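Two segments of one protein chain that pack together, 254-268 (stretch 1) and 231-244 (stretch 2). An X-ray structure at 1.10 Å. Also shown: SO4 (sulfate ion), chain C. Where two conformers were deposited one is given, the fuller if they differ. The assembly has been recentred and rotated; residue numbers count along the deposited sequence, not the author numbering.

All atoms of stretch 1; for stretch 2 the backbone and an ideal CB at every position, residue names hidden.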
# COMPACT_ATOMS: atom_id res chain seq x y z
N GLU A 254 -5.48 -2.58 -10.19
CA GLU A 254 -5.21 -1.26 -9.63
C GLU A 254 -4.53 -1.36 -8.27
O GLU A 254 -3.52 -0.69 -8.00
CB GLU A 254 -6.53 -0.52 -9.51
CG GLU A 254 -6.51 0.80 -8.85
CD GLU A 254 -7.91 1.32 -8.58
OE1 GLU A 254 -8.88 0.52 -8.45
OE2 GLU A 254 -8.04 2.56 -8.48
N GLN A 255 -5.11 -2.16 -7.39
CA GLN A 255 -4.56 -2.34 -6.04
C GLN A 255 -3.18 -2.99 -6.09
O GLN A 255 -2.22 -2.52 -5.43
CB GLN A 255 -5.51 -3.18 -5.20
CG GLN A 255 -6.83 -2.51 -4.93
CD GLN A 255 -7.85 -3.47 -4.39
OE1 GLN A 255 -7.50 -4.44 -3.69
NE2 GLN A 255 -9.11 -3.16 -4.60
N ALA A 256 -3.03 -4.04 -6.89
CA ALA A 256 -1.76 -4.72 -6.95
C ALA A 256 -0.66 -3.79 -7.50
O ALA A 256 0.48 -3.85 -7.06
CB ALA A 256 -1.88 -5.97 -7.78
N ALA A 257 -1.01 -2.96 -8.49
CA ALA A 257 -0.07 -2.01 -9.05
C ALA A 257 0.41 -1.02 -7.98
O ALA A 257 1.60 -0.74 -7.87
CB ALA A 257 -0.68 -1.28 -10.24
N ARG A 258 -0.53 -0.49 -7.19
CA ARG A 258 -0.16 0.47 -6.16
C ARG A 258 0.71 -0.14 -5.06
O ARG A 258 1.73 0.44 -4.68
CB ARG A 258 -1.41 1.08 -5.58
CG ARG A 258 -1.15 2.02 -4.44
CD ARG A 258 -2.42 2.62 -3.84
NE ARG A 258 -3.31 1.62 -3.25
CZ ARG A 258 -4.51 1.30 -3.72
NH1 ARG A 258 -4.99 1.80 -4.86
NH2 ARG A 258 -5.22 0.43 -3.04
N ILE A 259 0.27 -1.28 -4.54
CA ILE A 259 0.99 -1.97 -3.49
C ILE A 259 2.41 -2.31 -3.96
O ILE A 259 3.39 -2.11 -3.22
CB ILE A 259 0.21 -3.22 -3.05
CG1 ILE A 259 -1.12 -2.82 -2.42
CG2 ILE A 259 1.05 -4.06 -2.11
CD1 ILE A 259 -2.17 -3.92 -2.44
N THR A 260 2.52 -2.84 -5.17
CA THR A 260 3.84 -3.14 -5.72
C THR A 260 4.69 -1.89 -5.88
O THR A 260 5.84 -1.86 -5.47
CB THR A 260 3.66 -3.83 -7.10
OG1 THR A 260 2.93 -5.05 -6.94
CG2 THR A 260 4.97 -4.13 -7.74
N GLY A 261 4.13 -0.86 -6.51
CA GLY A 261 4.88 0.35 -6.75
C GLY A 261 5.40 1.00 -5.47
O GLY A 261 6.54 1.47 -5.42
N LEU A 262 4.54 1.05 -4.47
CA LEU A 262 4.93 1.67 -3.20
C LEU A 262 5.90 0.85 -2.33
O LEU A 262 6.78 1.42 -1.66
CB LEU A 262 3.71 2.01 -2.35
CG LEU A 262 2.73 3.06 -2.90
CD1 LEU A 262 1.52 3.21 -1.97
CD2 LEU A 262 3.47 4.39 -3.00
N PHE A 263 5.71 -0.48 -2.31
CA PHE A 263 6.32 -1.26 -1.24
C PHE A 263 7.29 -2.34 -1.68
O PHE A 263 7.87 -3.00 -0.81
CB PHE A 263 5.22 -1.88 -0.38
CG PHE A 263 4.26 -0.88 0.19
CD1 PHE A 263 4.71 0.19 0.95
CD2 PHE A 263 2.89 -1.01 -0.04
CE1 PHE A 263 3.82 1.12 1.47
CE2 PHE A 263 1.99 -0.09 0.50
CZ PHE A 263 2.45 0.97 1.25
N HIS A 264 7.53 -2.46 -2.99
CA HIS A 264 8.36 -3.58 -3.45
C HIS A 264 9.78 -3.56 -2.88
O HIS A 264 10.39 -4.61 -2.69
CB HIS A 264 8.43 -3.65 -4.99
CG HIS A 264 9.18 -2.52 -5.58
ND1 HIS A 264 10.47 -2.65 -6.05
CD2 HIS A 264 8.88 -1.20 -5.68
CE1 HIS A 264 10.91 -1.48 -6.46
NE2 HIS A 264 9.98 -0.56 -6.21
N ASP A 265 10.34 -2.36 -2.66
CA ASP A 265 11.66 -2.28 -2.03
C ASP A 265 11.55 -2.23 -0.51
O ASP A 265 12.25 -2.97 0.21
CB ASP A 265 12.48 -1.04 -2.46
CG ASP A 265 13.01 -1.11 -3.88
OD1 ASP A 265 13.52 -2.17 -4.32
OD2 ASP A 265 12.96 -0.07 -4.56
N LEU A 266 10.71 -1.33 -0.01
CA LEU A 266 10.65 -1.08 1.43
C LEU A 266 10.26 -2.32 2.21
O LEU A 266 10.69 -2.51 3.35
CB LEU A 266 9.65 0.04 1.73
CG LEU A 266 10.14 1.44 1.40
CD1 LEU A 266 8.94 2.37 1.49
CD2 LEU A 266 11.26 1.89 2.35
N HIS A 267 9.39 -3.13 1.59
CA HIS A 267 8.85 -4.33 2.22
C HIS A 267 9.07 -5.54 1.33
O HIS A 267 8.14 -6.34 1.11
CB HIS A 267 7.40 -4.12 2.62
CG HIS A 267 7.24 -2.96 3.53
ND1 HIS A 267 7.84 -2.91 4.78
CD2 HIS A 267 6.71 -1.74 3.31
CE1 HIS A 267 7.62 -1.72 5.32
NE2 HIS A 267 6.93 -0.99 4.45
N LYS A 268 10.32 -5.66 0.87
CA LYS A 268 10.74 -6.70 -0.05
C LYS A 268 10.43 -8.11 0.41
O LYS A 268 10.29 -8.99 -0.44
CB LYS A 268 12.24 -6.57 -0.37
CG LYS A 268 13.14 -6.72 0.86
CD LYS A 268 14.59 -6.57 0.51
CE LYS A 268 15.50 -6.54 1.77
NZ LYS A 268 16.98 -6.56 1.46
N UNK A 231 4.16 -7.19 11.73
CA UNK A 231 5.35 -6.89 10.92
C UNK A 231 4.92 -6.00 9.77
O UNK A 231 3.94 -6.28 9.11
CB UNK A 231 6.02 -8.16 10.40
N UNK A 232 5.62 -4.91 9.49
CA UNK A 232 5.24 -4.08 8.34
C UNK A 232 5.02 -4.85 7.05
O UNK A 232 4.05 -4.59 6.33
CB UNK A 232 6.32 -3.02 8.10
N UNK A 233 5.89 -5.81 6.75
CA UNK A 233 5.76 -6.53 5.48
C UNK A 233 4.57 -7.49 5.47
O UNK A 233 4.13 -7.90 4.41
CB UNK A 233 7.05 -7.31 5.19
N UNK A 234 4.10 -7.85 6.66
CA UNK A 234 2.90 -8.66 6.79
C UNK A 234 1.66 -7.87 6.38
O UNK A 234 0.72 -8.41 5.80
CB UNK A 234 2.75 -9.17 8.23
N UNK A 235 1.63 -6.58 6.74
CA UNK A 235 0.55 -5.71 6.29
C UNK A 235 0.55 -5.63 4.76
O UNK A 235 -0.52 -5.68 4.15
CB UNK A 235 0.69 -4.32 6.90
N UNK A 236 1.75 -5.51 4.17
CA UNK A 236 1.86 -5.46 2.73
C UNK A 236 1.39 -6.77 2.10
O UNK A 236 0.64 -6.77 1.13
CB UNK A 236 3.30 -5.16 2.32
N UNK A 237 1.81 -7.90 2.68
CA UNK A 237 1.36 -9.20 2.18
C UNK A 237 -0.16 -9.32 2.24
O UNK A 237 -0.77 -9.81 1.28
CB UNK A 237 2.01 -10.33 2.98
N UNK A 238 -0.78 -8.92 3.35
CA UNK A 238 -2.25 -8.98 3.47
C UNK A 238 -2.90 -8.11 2.40
O UNK A 238 -3.85 -8.54 1.74
CB UNK A 238 -2.70 -8.53 4.86
N UNK A 239 -2.40 -6.90 2.21
CA UNK A 239 -2.97 -5.99 1.23
C UNK A 239 -2.87 -6.60 -0.17
O UNK A 239 -3.81 -6.52 -0.98
CB UNK A 239 -2.26 -4.63 1.28
N UNK A 240 -1.74 -7.24 -0.46
CA UNK A 240 -1.54 -7.87 -1.75
C UNK A 240 -2.51 -9.02 -1.95
O UNK A 240 -3.12 -9.17 -3.02
CB UNK A 240 -0.10 -8.36 -1.89
N UNK A 241 -2.68 -9.83 -0.89
CA UNK A 241 -3.68 -10.91 -0.87
C UNK A 241 -5.08 -10.35 -1.17
O UNK A 241 -5.84 -10.87 -2.00
CB UNK A 241 -3.67 -11.62 0.48
N UNK A 242 -5.40 -9.25 -0.49
CA UNK A 242 -6.71 -8.63 -0.66
C UNK A 242 -6.94 -8.20 -2.11
O UNK A 242 -8.09 -8.22 -2.58
CB UNK A 242 -6.85 -7.43 0.27
N UNK A 243 -5.88 -7.82 -2.81
CA UNK A 243 -5.95 -7.47 -4.23
C UNK A 243 -6.13 -8.72 -5.08
O UNK A 243 -7.01 -8.78 -5.96
CB UNK A 243 -4.69 -6.71 -4.66
N UNK A 244 -5.30 -9.73 -4.81
CA UNK A 244 -5.39 -10.97 -5.57
C UNK A 244 -6.79 -11.63 -5.56
O UNK A 244 -7.26 -12.11 -6.59
CB UNK A 244 -4.36 -11.96 -5.02
S SO4 C . -7.79 -15.81 4.58
O1 SO4 C . -9.23 -15.92 4.74
O2 SO4 C . -7.34 -16.87 3.68
O3 SO4 C . -7.45 -14.51 4.01
O4 SO4 C . -7.12 -15.96 5.87

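Two helices, 254-263 and 232-244, run nearly antiparallel, their axes 8.6 Å apart at closest approach, so the start of stretch 2 meets the end of stretch 1. Position 231 lies just before the first helical turn and its CB finds nothing of stretch 1 nearby; N-capping residues such as Ser, Asp or Thr would be natural, but it is Ala-231. Ala-231 O accepts a hydrogen bond from the backbone N of position 234 (2.9 Å).

Position 232 has phi -48° and stands in the first turn, where a backbone NH is not needed. Its ideal CB lies 3.3 Å from His-267 CE1, so a compact residue suits best. It is Pro-232; its CB lies 3.5 Å from His-267 CE1, and its carbonyl O sits over one face of the imidazole. At 233 CB points sideways, 4.1 Å from His-267 CB, and small residues fit easily: Ala-233. Positions 234 and 235 are out of reach and stretch 1 leaves them free; they are the extended Arg-234 and Ala-235.

Position 236 points toward Ile-259, Phe-263 and His-267, with its ideal CB 4.2 Å from His-267 CB. Val, Ile or Leu could fill such an apolar space. Val-236 does: CG1 is 3.9 Å from Ile-259 CG2, while CG2 is 3.9 Å from Phe-263 CG and 3.7 Å from His-267 CD2.

Stretch 1 sets no demand at 237 or 238, which hold Ala-237 and Tyr-238. At 239, CB points at Ile-259 CD1, already 3.8 Å away, which favours Ala, Gly or Ser. Ala-239 keeps that apolar contact, and its carbonyl O receives a bond from water 1, which also donates to Gln-255 OE1.

Position 240 starts sideways, but a long side chain could bend back toward Ala-256 and Thr-260; Leu, Met or an aromatic would serve. Phe-240, with chi1 t, puts its ring edge against Ile-259 CG2 and Thr-260 OG1, the latter 3.6 Å from CE1. The hydroxyl is already bonded to Ala-256 O.

Position 241 points away, so stretch 1 does not constrain it; the sulfate ion on that side would suit a side chain able to donate a hydrogen bond. His-241 NE2 makes a weak bond to sulfate O3 (3.2 Å). At 242, an ideal CB 5.0 Å from Gln-255 OE1 invites a small polar group, and Ser-242 OG shares water 2 with that oxygen.

At position 243 the ideal CB points toward stretch 1, 3.7 Å from Gln-255 CB and 3.9 Å from Ala-256 N, again favouring a small residue. Ala-243 completes, with Val-236, Ala-239 and Phe-240, the hole that receives Ile-259. Position 244 points away and tolerates many types; it is Val-244.

Stretch 2 231-244: APARAVAYAFHSAV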
# COMPACT_ATOMS: atom_id res chain seq x y z
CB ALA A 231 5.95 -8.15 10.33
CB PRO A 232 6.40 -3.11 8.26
CG PRO A 232 6.72 -2.89 9.72
CD PRO A 232 6.67 -4.28 10.30
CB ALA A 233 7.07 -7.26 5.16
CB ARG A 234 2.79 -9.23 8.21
CG ARG A 234 1.80 -10.36 8.33
CD ARG A 234 2.00 -11.06 9.63
NE ARG A 234 1.14 -12.21 9.75
CZ ARG A 234 1.09 -13.01 10.82
NH1 ARG A 234 1.89 -12.77 11.84
NH2 ARG A 234 0.24 -14.03 10.83
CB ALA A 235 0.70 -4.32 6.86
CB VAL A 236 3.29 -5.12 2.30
CG1 VAL A 236 3.46 -5.20 0.78
CG2 VAL A 236 3.69 -3.75 2.79
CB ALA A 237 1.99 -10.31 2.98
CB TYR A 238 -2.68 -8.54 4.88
CG TYR A 238 -4.18 -8.43 4.94
CD1 TYR A 238 -4.97 -9.54 5.20
CD2 TYR A 238 -4.81 -7.22 4.70
CE1 TYR A 238 -6.35 -9.42 5.19
CE2 TYR A 238 -6.17 -7.09 4.67
CZ TYR A 238 -6.95 -8.18 4.92
OH TYR A 238 -8.32 -8.02 4.88
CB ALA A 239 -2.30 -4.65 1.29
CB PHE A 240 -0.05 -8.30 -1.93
CG PHE A 240 0.29 -8.57 -3.37
CD1 PHE A 240 0.63 -7.52 -4.22
CD2 PHE A 240 0.22 -9.85 -3.89
CE1 PHE A 240 0.88 -7.73 -5.55
CE2 PHE A 240 0.49 -10.08 -5.22
CZ PHE A 240 0.84 -9.01 -6.06
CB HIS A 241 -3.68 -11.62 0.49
CG HIS A 241 -4.65 -12.76 0.57
ND1 HIS A 241 -4.58 -13.86 -0.26
CD2 HIS A 241 -5.72 -12.98 1.38
CE1 HIS A 241 -5.55 -14.70 0.03
NE2 HIS A 241 -6.26 -14.19 1.02
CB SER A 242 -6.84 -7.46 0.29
OG SER A 242 -8.13 -6.91 0.22
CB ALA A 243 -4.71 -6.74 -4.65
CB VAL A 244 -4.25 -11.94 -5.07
CG1 VAL A 244 -4.44 -13.35 -5.56
CG2 VAL A 244 -2.88 -11.42 -5.45
O HOH W 1 -5.66 -4.55 -1.67
O HOH W 2 -9.11 -5.01 -1.48
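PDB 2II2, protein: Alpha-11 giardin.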